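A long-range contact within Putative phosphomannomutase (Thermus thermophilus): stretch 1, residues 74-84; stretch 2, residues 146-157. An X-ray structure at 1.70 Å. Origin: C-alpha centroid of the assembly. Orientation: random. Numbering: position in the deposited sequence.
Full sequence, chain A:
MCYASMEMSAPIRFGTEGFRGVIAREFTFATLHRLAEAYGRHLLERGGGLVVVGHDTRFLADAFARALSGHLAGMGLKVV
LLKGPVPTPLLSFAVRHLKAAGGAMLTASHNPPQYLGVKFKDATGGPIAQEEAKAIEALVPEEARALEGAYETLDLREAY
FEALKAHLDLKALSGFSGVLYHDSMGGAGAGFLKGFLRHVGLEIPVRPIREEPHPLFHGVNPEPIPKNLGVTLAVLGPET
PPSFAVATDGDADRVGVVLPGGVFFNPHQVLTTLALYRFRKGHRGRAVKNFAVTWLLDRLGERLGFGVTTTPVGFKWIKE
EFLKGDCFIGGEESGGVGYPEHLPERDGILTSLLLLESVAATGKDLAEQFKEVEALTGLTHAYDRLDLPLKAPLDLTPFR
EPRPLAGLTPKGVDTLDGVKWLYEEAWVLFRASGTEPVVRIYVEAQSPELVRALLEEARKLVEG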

# COMPACT_ATOMS: atom_id res chain seq x y z
N GLY A 74 -10.83 -15.33 -24.18
CA GLY A 74 -10.75 -16.39 -25.17
C GLY A 74 -10.78 -17.78 -24.54
O GLY A 74 -11.09 -18.76 -25.22
N MET A 75 -10.47 -17.86 -23.25
CA MET A 75 -10.47 -19.14 -22.55
C MET A 75 -11.84 -19.47 -21.96
O MET A 75 -12.06 -20.58 -21.50
N GLY A 76 -12.75 -18.51 -21.97
CA GLY A 76 -14.09 -18.76 -21.45
C GLY A 76 -14.49 -17.95 -20.23
O GLY A 76 -15.63 -18.05 -19.76
N LEU A 77 -13.57 -17.16 -19.69
CA LEU A 77 -13.90 -16.32 -18.54
C LEU A 77 -14.60 -15.07 -19.03
O LEU A 77 -14.35 -14.60 -20.14
N LYS A 78 -15.51 -14.53 -18.22
CA LYS A 78 -16.16 -13.29 -18.60
C LYS A 78 -15.15 -12.25 -18.12
O LYS A 78 -14.64 -12.37 -17.00
N VAL A 79 -14.84 -11.26 -18.93
CA VAL A 79 -13.84 -10.28 -18.52
C VAL A 79 -14.29 -8.83 -18.59
O VAL A 79 -15.02 -8.43 -19.50
N VAL A 80 -13.85 -8.05 -17.60
CA VAL A 80 -14.12 -6.62 -17.55
C VAL A 80 -12.77 -5.94 -17.34
O VAL A 80 -12.08 -6.22 -16.37
N LEU A 81 -12.40 -5.07 -18.28
CA LEU A 81 -11.15 -4.33 -18.16
C LEU A 81 -11.54 -2.94 -17.70
O LEU A 81 -12.42 -2.31 -18.28
N LEU A 82 -10.91 -2.45 -16.64
CA LEU A 82 -11.23 -1.13 -16.14
C LEU A 82 -10.63 -0.08 -17.05
O LEU A 82 -9.48 -0.20 -17.49
N LYS A 83 -11.42 0.95 -17.33
CA LYS A 83 -11.02 2.04 -18.21
C LYS A 83 -9.94 2.96 -17.66
O LYS A 83 -10.08 3.55 -16.58
N GLY A 84 -8.86 3.09 -18.43
CA GLY A 84 -7.76 3.95 -18.06
C GLY A 84 -6.95 3.46 -16.88
O GLY A 84 -7.26 2.43 -16.30
N ALA A 146 -0.91 -16.20 -28.17
CA ALA A 146 -1.49 -14.88 -27.92
C ALA A 146 -2.98 -14.91 -28.23
O ALA A 146 -3.46 -14.24 -29.15
N LEU A 147 -3.72 -15.69 -27.45
CA LEU A 147 -5.15 -15.86 -27.60
C LEU A 147 -5.92 -14.55 -27.38
O LEU A 147 -5.57 -13.77 -26.49
N GLU A 148 -6.96 -14.33 -28.18
CA GLU A 148 -7.78 -13.13 -28.08
C GLU A 148 -9.22 -13.47 -27.72
O GLU A 148 -9.62 -14.63 -27.77
N GLY A 149 -10.00 -12.45 -27.37
CA GLY A 149 -11.39 -12.68 -27.01
C GLY A 149 -12.08 -11.37 -26.67
O GLY A 149 -11.43 -10.39 -26.32
N ALA A 150 -13.41 -11.35 -26.78
CA ALA A 150 -14.17 -10.13 -26.49
C ALA A 150 -14.39 -9.91 -25.00
O ALA A 150 -14.65 -10.85 -24.25
N TYR A 151 -14.27 -8.65 -24.57
CA TYR A 151 -14.47 -8.29 -23.17
C TYR A 151 -14.99 -6.86 -23.09
O TYR A 151 -14.90 -6.10 -24.06
N GLU A 152 -15.56 -6.50 -21.95
CA GLU A 152 -16.09 -5.16 -21.76
C GLU A 152 -15.05 -4.29 -21.07
O GLU A 152 -14.20 -4.79 -20.34
N THR A 153 -15.13 -2.98 -21.32
CA THR A 153 -14.23 -2.02 -20.69
C THR A 153 -15.18 -1.10 -19.92
O THR A 153 -16.04 -0.44 -20.51
N LEU A 154 -15.03 -1.07 -18.59
CA LEU A 154 -15.92 -0.27 -17.76
C LEU A 154 -15.22 0.74 -16.84
O LEU A 154 -14.07 0.55 -16.45
N ASP A 155 -15.95 1.80 -16.51
CA ASP A 155 -15.44 2.84 -15.63
C ASP A 155 -16.23 2.74 -14.32
O ASP A 155 -17.43 3.04 -14.30
N LEU A 156 -15.58 2.30 -13.25
CA LEU A 156 -16.24 2.14 -11.96
C LEU A 156 -15.82 3.17 -10.92
O LEU A 156 -16.01 2.97 -9.72
N ARG A 157 -15.26 4.28 -11.39
CA ARG A 157 -14.82 5.33 -10.50
C ARG A 157 -15.94 5.82 -9.58
O ARG A 157 -15.77 5.91 -8.37

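Two parallel strands, one from each stretch, set the frame of this contact. Four backbone hydrogen bonds join them. Glu152 N donates to Val79 O at 3.2 Å, and Leu81 N donates to Glu152 O at 2.7 Å. Leu154 N donates to Leu81 O at 2.9 Å, and Lys83 N to Leu154 O at 2.8 Å. This register pairs Val80 with Glu152, Leu81 with Thr153 and Leu82 with Leu154, so paired side chains share a face.

One face carries Val80, Leu82, Glu152 and Leu154. Val80 is buried, with chi1 t. Its CG1 lies 3.8 Å from Leu154 CD1, and its CG2 lies 3.9 Å from Glu152 OE1. The valine bump therefore meets the side chains of both Glu152 and Leu154. Leu154 is m,t, which extends CD1 back to Val80. Leu82, also m,t, ends nearer the other stretch than it starts. Its CD2 comes within 4.3 Å of CD1 of Leu156, another m,t leucine.

The other face carries Leu81 and Thr153. Leu81 is t,p and buried. Its CD2 packs 3.8 Å from Tyr151 CE1. Tyr151 points toward the first stretch with chi1 p, and its CB sits 3.7 Å from Val79 CB. Val79 CG1 and Leu81 CD2 both approach the tyrosine ring obliquely. The ring thus fills space beside these two aliphatic side chains. Thr153, with chi1 m, places OG1 4.2 Å from Leu81 CB. Its methyl CG2 is 3.9 Å from Lys83 CB. The rest of the Lys83 chain leads away.

A smaller contact lies at the start of both stretches. Leu147, t,p, points toward stretch 1. Its CD2 touches Gly74 C at 3.6 Å and Met75 CG at 3.8 Å. The backbones come close here: Gly74 CA is 3.3 Å from Glu148 O. A CB on Gly74 would clash with Glu148 O and Leu147 CG. A CB on Gly149 would clash with Gly74 N. The two glycines leave room for this close approach.

Water fills the polar margins. One water accepts from Lys78 NZ (3.0 Å) and donates to Glu152 OE1 (3.3 Å). A second accepts from Val79 N (2.9 Å) and donates to Ala150 O (2.8 Å), linking the two stretches just before the direct backbone bonds begin. A third donates to Val79 O at 2.7 Å and, weakly, to Glu152 OE1 at 2.9 Å. Beyond the strands, Arg157 N makes a weak hydrogen bond to Asp155 OD1 at 3.3 Å.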

# COMPACT_ATOMS: atom_id res chain seq x y z
CB MET A 75 -9.43 -19.14 -21.43
CG MET A 75 -7.99 -19.15 -21.92
SD MET A 75 -6.82 -19.16 -20.56
CE MET A 75 -7.04 -20.85 -19.93
CB LEU A 77 -12.62 -15.90 -17.79
CG LEU A 77 -11.82 -16.94 -17.00
CD1 LEU A 77 -12.74 -17.67 -16.04
CD2 LEU A 77 -11.15 -17.91 -17.94
CB LYS A 78 -17.48 -13.10 -17.87
CG LYS A 78 -18.23 -11.84 -18.30
CD LYS A 78 -19.60 -11.76 -17.65
CE LYS A 78 -20.41 -10.61 -18.23
NZ LYS A 78 -21.81 -10.60 -17.70
CB VAL A 79 -12.55 -10.40 -19.37
CG1 VAL A 79 -11.52 -9.38 -18.93
CG2 VAL A 79 -11.98 -11.81 -19.27
CB VAL A 80 -15.04 -6.23 -16.37
CG1 VAL A 80 -15.01 -4.72 -16.17
CG2 VAL A 80 -16.47 -6.68 -16.66
CB LEU A 81 -10.45 -4.24 -19.52
CG LEU A 81 -9.22 -3.31 -19.58
CD1 LEU A 81 -8.10 -3.89 -18.72
CD2 LEU A 81 -8.75 -3.15 -21.03
CB LEU A 82 -10.73 -0.96 -14.71
CG LEU A 82 -11.36 -1.94 -13.71
CD1 LEU A 82 -10.82 -1.67 -12.32
CD2 LEU A 82 -12.88 -1.78 -13.74
CB LYS A 83 -12.25 2.88 -18.57
CG LYS A 83 -11.95 4.03 -19.53
CD LYS A 83 -13.19 4.87 -19.80
CE LYS A 83 -12.89 6.01 -20.76
NZ LYS A 83 -11.83 6.92 -20.24
CB ALA A 146 -0.79 -13.82 -28.76
CB LEU A 147 -5.65 -16.92 -26.62
CG LEU A 147 -7.12 -17.33 -26.66
CD1 LEU A 147 -7.48 -17.85 -28.05
CD2 LEU A 147 -7.36 -18.40 -25.60
CB GLU A 148 -7.75 -12.36 -29.40
CG GLU A 148 -6.37 -11.85 -29.80
CD GLU A 148 -6.35 -11.22 -31.18
OE1 GLU A 148 -7.13 -10.27 -31.41
OE2 GLU A 148 -5.56 -11.66 -32.03
CB ALA A 150 -15.51 -10.18 -27.21
CB TYR A 151 -13.16 -8.42 -22.39
CG TYR A 151 -12.00 -7.65 -22.98
CD1 TYR A 151 -11.81 -6.30 -22.68
CD2 TYR A 151 -11.11 -8.27 -23.86
CE1 TYR A 151 -10.75 -5.59 -23.23
CE2 TYR A 151 -10.05 -7.56 -24.42
CZ TYR A 151 -9.87 -6.22 -24.10
OH TYR A 151 -8.82 -5.53 -24.65
CB GLU A 152 -17.34 -5.20 -20.88
CG GLU A 152 -18.37 -6.22 -21.31
CD GLU A 152 -19.59 -6.23 -20.41
OE1 GLU A 152 -19.42 -6.22 -19.17
OE2 GLU A 152 -20.72 -6.25 -20.94
CB THR A 153 -13.43 -1.22 -21.73
OG1 THR A 153 -12.59 -2.12 -22.47
CG2 THR A 153 -12.56 -0.18 -21.04
CB LEU A 154 -16.77 -1.20 -16.90
CG LEU A 154 -17.61 -2.28 -17.60
CD1 LEU A 154 -18.42 -3.03 -16.56
CD2 LEU A 154 -18.53 -1.65 -18.64
CB ASP A 155 -15.62 4.22 -16.28
CG ASP A 155 -15.16 5.36 -15.39
OD1 ASP A 155 -14.35 5.12 -14.46
OD2 ASP A 155 -15.60 6.51 -15.62
CB LEU A 156 -15.97 0.74 -11.40
CG LEU A 156 -16.89 -0.36 -11.94
CD1 LEU A 156 -16.45 -1.71 -11.43
CD2 LEU A 156 -18.32 -0.07 -11.51
CB ARG A 157 -14.26 6.50 -11.32
CG ARG A 157 -13.66 7.59 -10.48
CD ARG A 157 -13.02 8.66 -11.33
NE ARG A 157 -11.94 8.12 -12.15
CZ ARG A 157 -10.91 8.84 -12.57
NH1 ARG A 157 -10.82 10.12 -12.25
NH2 ARG A 157 -9.96 8.28 -13.32
O HOH W 1 -21.79 -7.62 -17.35
O HOH W 2 -15.72 -11.29 -21.73
O HOH W 3 -17.71 -8.59 -19.37
O HOH W 4 -11.86 4.00 -14.29
O HOH W 5 -9.10 5.43 -14.86